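PDB 4UPK: phosphonate monoester hydrolase from Ruegeria pomeroyi, which belongs to the sulfatase family of the alkaline phosphatase clan, hydrolases built around a mixed beta-sheet flanked by helices. Local coordinates for residues Ser212-Leu217 with Thr318-His323; Leu237-Pro242 with Thr322-Val327. All blocks are in the same frame, centred on the assembly; numbering follows the deposited sequence.

Interaction 1: Ser212-Leu217 with Thr318-His323; sequences SDTAFL and TEVDTH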
ATOM      1  N   SER A 212     -38.684  17.724   8.894  1.00 16.38           N
ATOM      2  CA  SER A 212     -38.576  16.392   8.297  1.00 16.25           C
ATOM      3  C   SER A 212     -37.165  16.063   7.821  1.00 17.24           C
ATOM      4  O   SER A 212     -36.345  16.958   7.653  1.00 17.05           O
ATOM      5  CB  SER A 212     -39.583  16.228   7.159  1.00 19.03           C
ATOM      6  OG  SER A 212     -39.068  16.671   5.911  1.00 20.33           O
ATOM      7  N   ASP A 213     -36.905  14.776   7.607  1.00 12.36           N
ATOM      8  CA  ASP A 213     -35.646  14.249   7.077  1.00 11.34           C
ATOM      9  C   ASP A 213     -35.314  14.851   5.704  1.00 16.29           C
ATOM     10  O   ASP A 213     -34.184  15.305   5.516  1.00 16.04           O
ATOM     11  CB  ASP A 213     -35.666  12.704   7.052  1.00 12.21           C
ATOM     12  CG  ASP A 213     -36.917  12.011   6.526  1.00 21.43           C
ATOM     13  OD1 ASP A 213     -37.894  12.725   6.132  1.00 20.62           O
ATOM     14  OD2 ASP A 213     -36.924  10.762   6.497  1.00 24.03           O
ATOM     15  N   THR A 214     -36.332  14.936   4.779  1.00 12.60           N
ATOM     16  CA  THR A 214     -36.240  15.555   3.445  1.00 11.40           C
ATOM     17  C   THR A 214     -35.874  17.034   3.532  1.00 14.67           C
ATOM     18  O   THR A 214     -34.948  17.458   2.843  1.00 15.27           O
ATOM     19  CB  THR A 214     -37.545  15.332   2.652  1.00 17.10           C
ATOM     20  OG1 THR A 214     -37.799  13.924   2.553  1.00 18.46           O
ATOM     21  CG2 THR A 214     -37.519  15.979   1.257  1.00 13.06           C
ATOM     22  N   ALA A 215     -36.626  17.819   4.354  1.00 11.77           N
ATOM     23  CA  ALA A 215     -36.446  19.265   4.559  1.00 11.20           C
ATOM     24  C   ALA A 215     -35.075  19.562   5.162  1.00 14.03           C
ATOM     25  O   ALA A 215     -34.368  20.449   4.685  1.00 14.13           O
ATOM     26  CB  ALA A 215     -37.543  19.818   5.467  1.00 11.82           C
ATOM     27  N   PHE A 216     -34.713  18.813   6.211  1.00 10.03           N
ATOM     28  CA  PHE A 216     -33.446  18.956   6.922  1.00  8.82           C
ATOM     29  C   PHE A 216     -32.236  18.775   6.006  1.00 14.27           C
ATOM     30  O   PHE A 216     -31.316  19.602   6.078  1.00 16.24           O
ATOM     31  CB  PHE A 216     -33.397  18.035   8.162  1.00  8.98           C
ATOM     32  CG  PHE A 216     -32.085  18.075   8.892  1.00 10.12           C
ATOM     33  CD1 PHE A 216     -31.820  19.075   9.822  1.00 12.19           C
ATOM     34  CD2 PHE A 216     -31.072  17.164   8.586  1.00 10.10           C
ATOM     35  CE1 PHE A 216     -30.570  19.155  10.452  1.00 12.13           C
ATOM     36  CE2 PHE A 216     -29.825  17.248   9.210  1.00 12.59           C
ATOM     37  CZ  PHE A 216     -29.586  18.230  10.153  1.00  9.59           C
ATOM     38  N   LEU A 217     -32.227  17.720   5.156  1.00  9.12           N
ATOM     39  CA  LEU A 217     -31.097  17.466   4.235  1.00  9.57           C
ATOM     40  C   LEU A 217     -30.937  18.588   3.211  1.00 14.40           C
ATOM     41  O   LEU A 217     -29.823  19.044   2.981  1.00 16.06           O
ATOM     42  CB  LEU A 217     -31.206  16.088   3.545  1.00  9.33           C
ATOM     43  CG  LEU A 217     -29.997  15.605   2.741  1.00 13.34           C
ATOM     44  CD1 LEU A 217     -28.711  15.514   3.592  1.00 13.20           C
ATOM     45  CD2 LEU A 217     -30.279  14.302   2.118  1.00 12.45           C
ATOM     46  N   THR A 318     -43.846  13.611  -3.462  1.00 11.03           N
ATOM     47  CA  THR A 318     -44.248  15.015  -3.653  1.00 11.52           C
ATOM     48  C   THR A 318     -43.397  15.955  -2.723  1.00 13.24           C
ATOM     49  O   THR A 318     -42.920  16.980  -3.190  1.00 13.17           O
ATOM     50  CB  THR A 318     -45.794  15.151  -3.575  1.00 19.47           C
ATOM     51  OG1 THR A 318     -46.344  14.517  -4.732  1.00 19.97           O
ATOM     52  CG2 THR A 318     -46.288  16.622  -3.531  1.00 13.59           C
ATOM     53  N   GLU A 319     -43.163  15.570  -1.450  1.00  8.27           N
ATOM     54  CA  GLU A 319     -42.337  16.357  -0.545  1.00  8.13           C
ATOM     55  C   GLU A 319     -40.867  16.412  -1.022  1.00 15.45           C
ATOM     56  O   GLU A 319     -40.244  17.461  -0.933  1.00 17.31           O
ATOM     57  CB  GLU A 319     -42.459  15.868   0.900  1.00  8.63           C
ATOM     58  CG  GLU A 319     -41.757  16.800   1.903  1.00  9.57           C
ATOM     59  CD  GLU A 319     -41.490  16.174   3.259  1.00 13.14           C
ATOM     60  OE1 GLU A 319     -41.513  14.926   3.351  1.00 16.54           O
ATOM     61  OE2 GLU A 319     -41.285  16.926   4.238  1.00 10.86           O
ATOM     62  N   VAL A 320     -40.340  15.323  -1.595  1.00 12.92           N
ATOM     63  CA  VAL A 320     -38.978  15.318  -2.171  1.00 12.69           C
ATOM     64  C   VAL A 320     -38.939  16.321  -3.330  1.00 17.27           C
ATOM     65  O   VAL A 320     -38.011  17.132  -3.422  1.00 16.24           O
ATOM     66  CB  VAL A 320     -38.543  13.880  -2.588  1.00 15.59           C
ATOM     67  CG1 VAL A 320     -37.420  13.884  -3.623  1.00 14.39           C
ATOM     68  CG2 VAL A 320     -38.169  13.054  -1.362  1.00 15.04           C
ATOM     69  N   ASP A 321     -39.976  16.274  -4.190  1.00 15.25           N
ATOM     70  CA  ASP A 321     -40.149  17.189  -5.304  1.00 15.19           C
ATOM     71  C   ASP A 321     -40.090  18.662  -4.877  1.00 19.24           C
ATOM     72  O   ASP A 321     -39.345  19.398  -5.496  1.00 20.41           O
ATOM     73  CB  ASP A 321     -41.444  16.917  -6.053  1.00 16.35           C
ATOM     74  CG  ASP A 321     -41.481  17.656  -7.361  1.00 24.47           C
ATOM     75  OD1 ASP A 321     -40.960  17.120  -8.348  1.00 25.64           O
ATOM     76  OD2 ASP A 321     -41.949  18.817  -7.374  1.00 32.07           O
ATOM     77  N   THR A 322     -40.874  19.092  -3.856  1.00 15.19           N
ATOM     78  CA  THR A 322     -40.912  20.488  -3.351  1.00 14.30           C
ATOM     79  C   THR A 322     -39.519  20.965  -2.934  1.00 17.09           C
ATOM     80  O   THR A 322     -39.145  22.082  -3.262  1.00 17.43           O
ATOM     81  CB  THR A 322     -41.910  20.632  -2.175  1.00 19.77           C
ATOM     82  OG1 THR A 322     -43.187  20.092  -2.523  1.00 15.68           O
ATOM     83  CG2 THR A 322     -42.072  22.076  -1.695  1.00 19.19           C
ATOM     84  N   HIS A 323     -38.763  20.118  -2.218  1.00 14.72           N
ATOM     85  CA  HIS A 323     -37.410  20.430  -1.776  1.00 15.51           C
ATOM     86  C   HIS A 323     -36.373  20.471  -2.901  1.00 18.47           C
ATOM     87  O   HIS A 323     -35.448  21.267  -2.811  1.00 19.25           O
ATOM     88  CB  HIS A 323     -36.989  19.580  -0.565  1.00 16.85           C
ATOM     89  CG  HIS A 323     -37.735  19.971   0.667  1.00 19.82           C
ATOM     90  ND1 HIS A 323     -37.411  21.116   1.359  1.00 21.88           N
ATOM     91  CD2 HIS A 323     -38.834  19.418   1.228  1.00 21.82           C
ATOM     92  CE1 HIS A 323     -38.295  21.209   2.342  1.00 21.32           C
ATOM     93  NE2 HIS A 323     -39.173  20.210   2.302  1.00 21.66           N
TER
HETATM   94  O   HOH W   1     -40.484  13.118   5.635  1.00 21.22           O
HETATM   95  O   HOH W   2     -40.203  13.278   1.689  1.00 22.83           O

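Interaction 2: Leu237-Pro242 with Thr322-Val327; sequences LTYIRP and THIGRV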
ATOM      1  N   LEU A 237     -26.169  14.680  -3.518  1.00 17.16           N
ATOM      2  CA  LEU A 237     -27.297  14.816  -2.594  1.00 16.85           C
ATOM      3  C   LEU A 237     -28.247  13.608  -2.758  1.00 22.53           C
ATOM      4  O   LEU A 237     -28.697  13.301  -3.866  1.00 21.51           O
ATOM      5  CB  LEU A 237     -27.965  16.192  -2.824  1.00 16.77           C
ATOM      6  CG  LEU A 237     -29.289  16.566  -2.131  1.00 20.12           C
ATOM      7  CD1 LEU A 237     -29.087  16.940  -0.670  1.00 19.74           C
ATOM      8  CD2 LEU A 237     -29.928  17.745  -2.845  1.00 21.18           C
ATOM      9  N   THR A 238     -28.471  12.886  -1.637  1.00 19.44           N
ATOM     10  CA  THR A 238     -29.189  11.617  -1.562  1.00 18.36           C
ATOM     11  C   THR A 238     -30.380  11.615  -0.598  1.00 21.27           C
ATOM     12  O   THR A 238     -30.216  11.551   0.628  1.00 20.59           O
ATOM     13  CB  THR A 238     -28.191  10.490  -1.212  1.00 23.97           C
ATOM     14  OG1 THR A 238     -27.630  10.784   0.065  1.00 21.46           O
ATOM     15  CG2 THR A 238     -27.067  10.324  -2.253  1.00 23.11           C
ATOM     16  N   TYR A 239     -31.579  11.639  -1.171  1.00 17.04           N
ATOM     17  CA  TYR A 239     -32.833  11.598  -0.436  1.00 16.12           C
ATOM     18  C   TYR A 239     -33.273  10.160  -0.278  1.00 17.51           C
ATOM     19  O   TYR A 239     -33.426   9.454  -1.271  1.00 17.57           O
ATOM     20  CB  TYR A 239     -33.934  12.369  -1.185  1.00 17.08           C
ATOM     21  CG  TYR A 239     -33.682  13.852  -1.314  1.00 17.36           C
ATOM     22  CD1 TYR A 239     -33.930  14.711  -0.249  1.00 18.39           C
ATOM     23  CD2 TYR A 239     -33.250  14.407  -2.521  1.00 17.99           C
ATOM     24  CE1 TYR A 239     -33.739  16.087  -0.369  1.00 19.61           C
ATOM     25  CE2 TYR A 239     -33.066  15.784  -2.658  1.00 18.98           C
ATOM     26  CZ  TYR A 239     -33.319  16.622  -1.575  1.00 24.76           C
ATOM     27  OH  TYR A 239     -33.179  17.982  -1.671  1.00 19.04           O
ATOM     28  N   ILE A 240     -33.481   9.737   0.966  1.00 12.09           N
ATOM     29  CA  ILE A 240     -33.957   8.412   1.311  1.00 11.78           C
ATOM     30  C   ILE A 240     -35.410   8.235   0.911  1.00 15.14           C
ATOM     31  O   ILE A 240     -35.761   7.210   0.350  1.00 12.99           O
ATOM     32  CB  ILE A 240     -33.678   8.061   2.816  1.00 14.76           C
ATOM     33  CG1 ILE A 240     -33.955   6.559   3.123  1.00 13.95           C
ATOM     34  CG2 ILE A 240     -34.390   8.997   3.800  1.00 15.17           C
ATOM     35  CD1 ILE A 240     -33.016   5.572   2.318  1.00 14.97           C
ATOM     36  N   ARG A 241     -36.248   9.264   1.189  1.00 13.33           N
ATOM     37  CA  ARG A 241     -37.664   9.311   0.879  1.00 11.99           C
ATOM     38  C   ARG A 241     -37.920   9.371  -0.623  1.00 14.64           C
ATOM     39  O   ARG A 241     -37.167  10.058  -1.320  1.00 11.92           O
ATOM     40  CB  ARG A 241     -38.342  10.510   1.577  1.00 11.35           C
ATOM     41  CG  ARG A 241     -38.236  10.511   3.099  1.00 17.05           C
ATOM     42  CD  ARG A 241     -38.673   9.220   3.742  1.00  9.61           C
ATOM     43  NE  ARG A 241     -38.710   9.341   5.194  1.00  9.30           N
ATOM     44  CZ  ARG A 241     -39.342   8.499   6.007  1.00 22.30           C
ATOM     45  NH1 ARG A 241     -40.039   7.481   5.513  1.00 14.64           N
ATOM     46  NH2 ARG A 241     -39.307   8.685   7.316  1.00 13.13           N
ATOM     47  N   PRO A 242     -38.972   8.682  -1.160  1.00 13.46           N
ATOM     48  CA  PRO A 242     -39.930   7.771  -0.480  1.00 13.28           C
ATOM     49  C   PRO A 242     -39.296   6.418  -0.163  1.00 19.18           C
ATOM     50  O   PRO A 242     -38.666   5.815  -1.030  1.00 19.17           O
ATOM     51  CB  PRO A 242     -41.076   7.676  -1.498  1.00 14.74           C
ATOM     52  CG  PRO A 242     -40.371   7.782  -2.848  1.00 18.63           C
ATOM     53  CD  PRO A 242     -39.230   8.747  -2.625  1.00 14.39           C
ATOM     54  N   THR A 322     -40.874  19.092  -3.856  1.00 15.19           N
ATOM     55  CA  THR A 322     -40.912  20.488  -3.351  1.00 14.30           C
ATOM     56  C   THR A 322     -39.519  20.965  -2.934  1.00 17.09           C
ATOM     57  O   THR A 322     -39.145  22.082  -3.262  1.00 17.43           O
ATOM     58  CB  THR A 322     -41.910  20.632  -2.175  1.00 19.77           C
ATOM     59  OG1 THR A 322     -43.187  20.092  -2.523  1.00 15.68           O
ATOM     60  CG2 THR A 322     -42.072  22.076  -1.695  1.00 19.19           C
ATOM     61  N   HIS A 323     -38.763  20.118  -2.218  1.00 14.72           N
ATOM     62  CA  HIS A 323     -37.410  20.430  -1.776  1.00 15.51           C
ATOM     63  C   HIS A 323     -36.373  20.471  -2.901  1.00 18.47           C
ATOM     64  O   HIS A 323     -35.448  21.267  -2.811  1.00 19.25           O
ATOM     65  CB  HIS A 323     -36.989  19.580  -0.565  1.00 16.85           C
ATOM     66  CG  HIS A 323     -37.735  19.971   0.667  1.00 19.82           C
ATOM     67  ND1 HIS A 323     -37.411  21.116   1.359  1.00 21.88           N
ATOM     68  CD2 HIS A 323     -38.834  19.418   1.228  1.00 21.82           C
ATOM     69  CE1 HIS A 323     -38.295  21.209   2.342  1.00 21.32           C
ATOM     70  NE2 HIS A 323     -39.173  20.210   2.302  1.00 21.66           N
ATOM     71  N   ILE A 324     -36.554  19.687  -3.983  1.00 15.02           N
ATOM     72  CA  ILE A 324     -35.671  19.690  -5.168  1.00 14.87           C
ATOM     73  C   ILE A 324     -35.848  21.022  -5.929  1.00 18.38           C
ATOM     74  O   ILE A 324     -34.881  21.543  -6.469  1.00 18.79           O
ATOM     75  CB  ILE A 324     -35.837  18.401  -6.064  1.00 17.83           C
ATOM     76  CG1 ILE A 324     -35.151  17.204  -5.392  1.00 17.31           C
ATOM     77  CG2 ILE A 324     -35.294  18.596  -7.527  1.00 18.10           C
ATOM     78  CD1 ILE A 324     -35.360  15.834  -6.066  1.00 16.95           C
ATOM     79  N   GLY A 325     -37.063  21.587  -5.900  1.00 14.99           N
ATOM     80  CA  GLY A 325     -37.361  22.903  -6.467  1.00 14.58           C
ATOM     81  C   GLY A 325     -36.541  24.015  -5.827  1.00 17.96           C
ATOM     82  O   GLY A 325     -36.102  24.939  -6.509  1.00 18.34           O
ATOM     83  N   ARG A 326     -36.284  23.907  -4.518  1.00 14.57           N
ATOM     84  CA  ARG A 326     -35.459  24.842  -3.741  1.00 13.65           C
ATOM     85  C   ARG A 326     -33.996  24.747  -4.161  1.00 16.60           C
ATOM     86  O   ARG A 326     -33.312  25.760  -4.147  1.00 17.54           O
ATOM     87  CB  ARG A 326     -35.565  24.549  -2.238  1.00 11.73           C
ATOM     88  CG  ARG A 326     -36.920  24.813  -1.597  1.00 13.50           C
ATOM     89  CD  ARG A 326     -36.931  24.213  -0.196  1.00 17.08           C
ATOM     90  NE  ARG A 326     -36.072  24.973   0.710  1.00 21.40           N
ATOM     91  CZ  ARG A 326     -35.516  24.500   1.821  1.00 29.99           C
ATOM     92  NH1 ARG A 326     -35.701  23.237   2.183  1.00 17.87           N
ATOM     93  NH2 ARG A 326     -34.770  25.289   2.581  1.00 14.22           N
ATOM     94  N   VAL A 327     -33.507  23.521  -4.474  1.00 12.73           N
ATOM     95  CA  VAL A 327     -32.139  23.234  -4.937  1.00 12.16           C
ATOM     96  C   VAL A 327     -31.941  23.880  -6.330  1.00 17.32           C
ATOM     97  O   VAL A 327     -30.942  24.561  -6.553  1.00 17.38           O
ATOM     98  CB  VAL A 327     -31.817  21.713  -4.924  1.00 14.24           C
ATOM     99  CG1 VAL A 327     -30.432  21.436  -5.511  1.00 14.85           C
ATOM    100  CG2 VAL A 327     -31.924  21.138  -3.509  1.00 12.96           C
TER

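Interaction 1: Ser212-Leu217 with Thr318-His323
With S212 OG turned between its own backbone N and carbonyl carbon (chi1 88°) and E319 CG anti to its backbone N (chi1 -172°), the serine hydroxyl and the extended glutamate meet between helical segments 213-217 and 318-323, whose axes differ in direction by 15°. S212 OG donates to E319 OE2 over 2.8 Å, approaching from above the carboxylate plane. S212 is the N-cap of helix 213-224, and its OG accepts from A215 N at 3.1 Å in an almost straight bond. E319 OE1 accepts from two waters: one also donates to D213 OD1, the other accepts from T214 OG1. T214 CG2 reaches between the helices, 3.8 Å from V320 CA and 3.7 Å from H323 CD2. The imidazole of H323 lies against the start of helix 213-224, with A215 CA over one ring face, 3.7 Å from the centroid, in a CH-pi contact; its ND1 is taken by R326. The buried E319 carboxylate is thus held by one hydroxyl and two waters. Its neighbour D213, in a salt bridge with R241, is of like charge; the shared water and the nearby helix N terminus would be expected to ease their mutual repulsion.

Interaction 2: Leu237-Pro242 with Thr322-Val327
Y239 leaves strand 234-239 toward helix 303-333 and meets the helix with the far part of its side chain. From CB, the chi1 of -65° sets CG anti to the carbonyl carbon, and the ring then runs out between strand and helix. The contact begins at CE2, which lies 3.7 Å from I324 CG1 and 4.1 Å from I324 CD1; the isoleucine crosses the tyrosine obliquely. At the tip, OH comes within 3.9 Å of V327 CG2, the two side chains reaching toward each other tip to tip, and lies 4.2 Å from H323 O, with no hydrogen bond between them. The hydroxyl is instead hydrogen-bonded to T218 OG1 of helix 213-224, which satisfies its polar end. Two residues earlier on the strand, L237 also points at the helix, its CD2 meeting V327 CG2 at 4.0 Å, so this one valine methyl receives both strand side chains. I324 and V327 also touch I41 and L37, respectively, of the adjacent parallel strand 35-41. Segments 237-239 and 322-327 run nearly antiparallel, at 168°, with axes 11.7 Å apart at closest approach: a helix laid against the central sheet through apolar side chains, as in the alpha/beta core of the alkaline phosphatase clan.

How the interactions relate
Of the elements in these contacts, helix 213-224 comes first, strand 234-239 follows, and both return to the long helix 303-333. Interaction 1 closes a loop with 100 residues between its segments; interaction 2 closes a shorter one of 79 residues. The second loop starts inside the first and ends beyond it, so the two cross, and their segments on the long helix overlap at T322 and H323. The contacts thus fall at successive levels of that helix, with centres about 5 Å apart. L217 CD2 packs against T238 O, and V320 CG2 against R241 O. Together the contacts tie two helices and a strand of the central sheet into one layered unit.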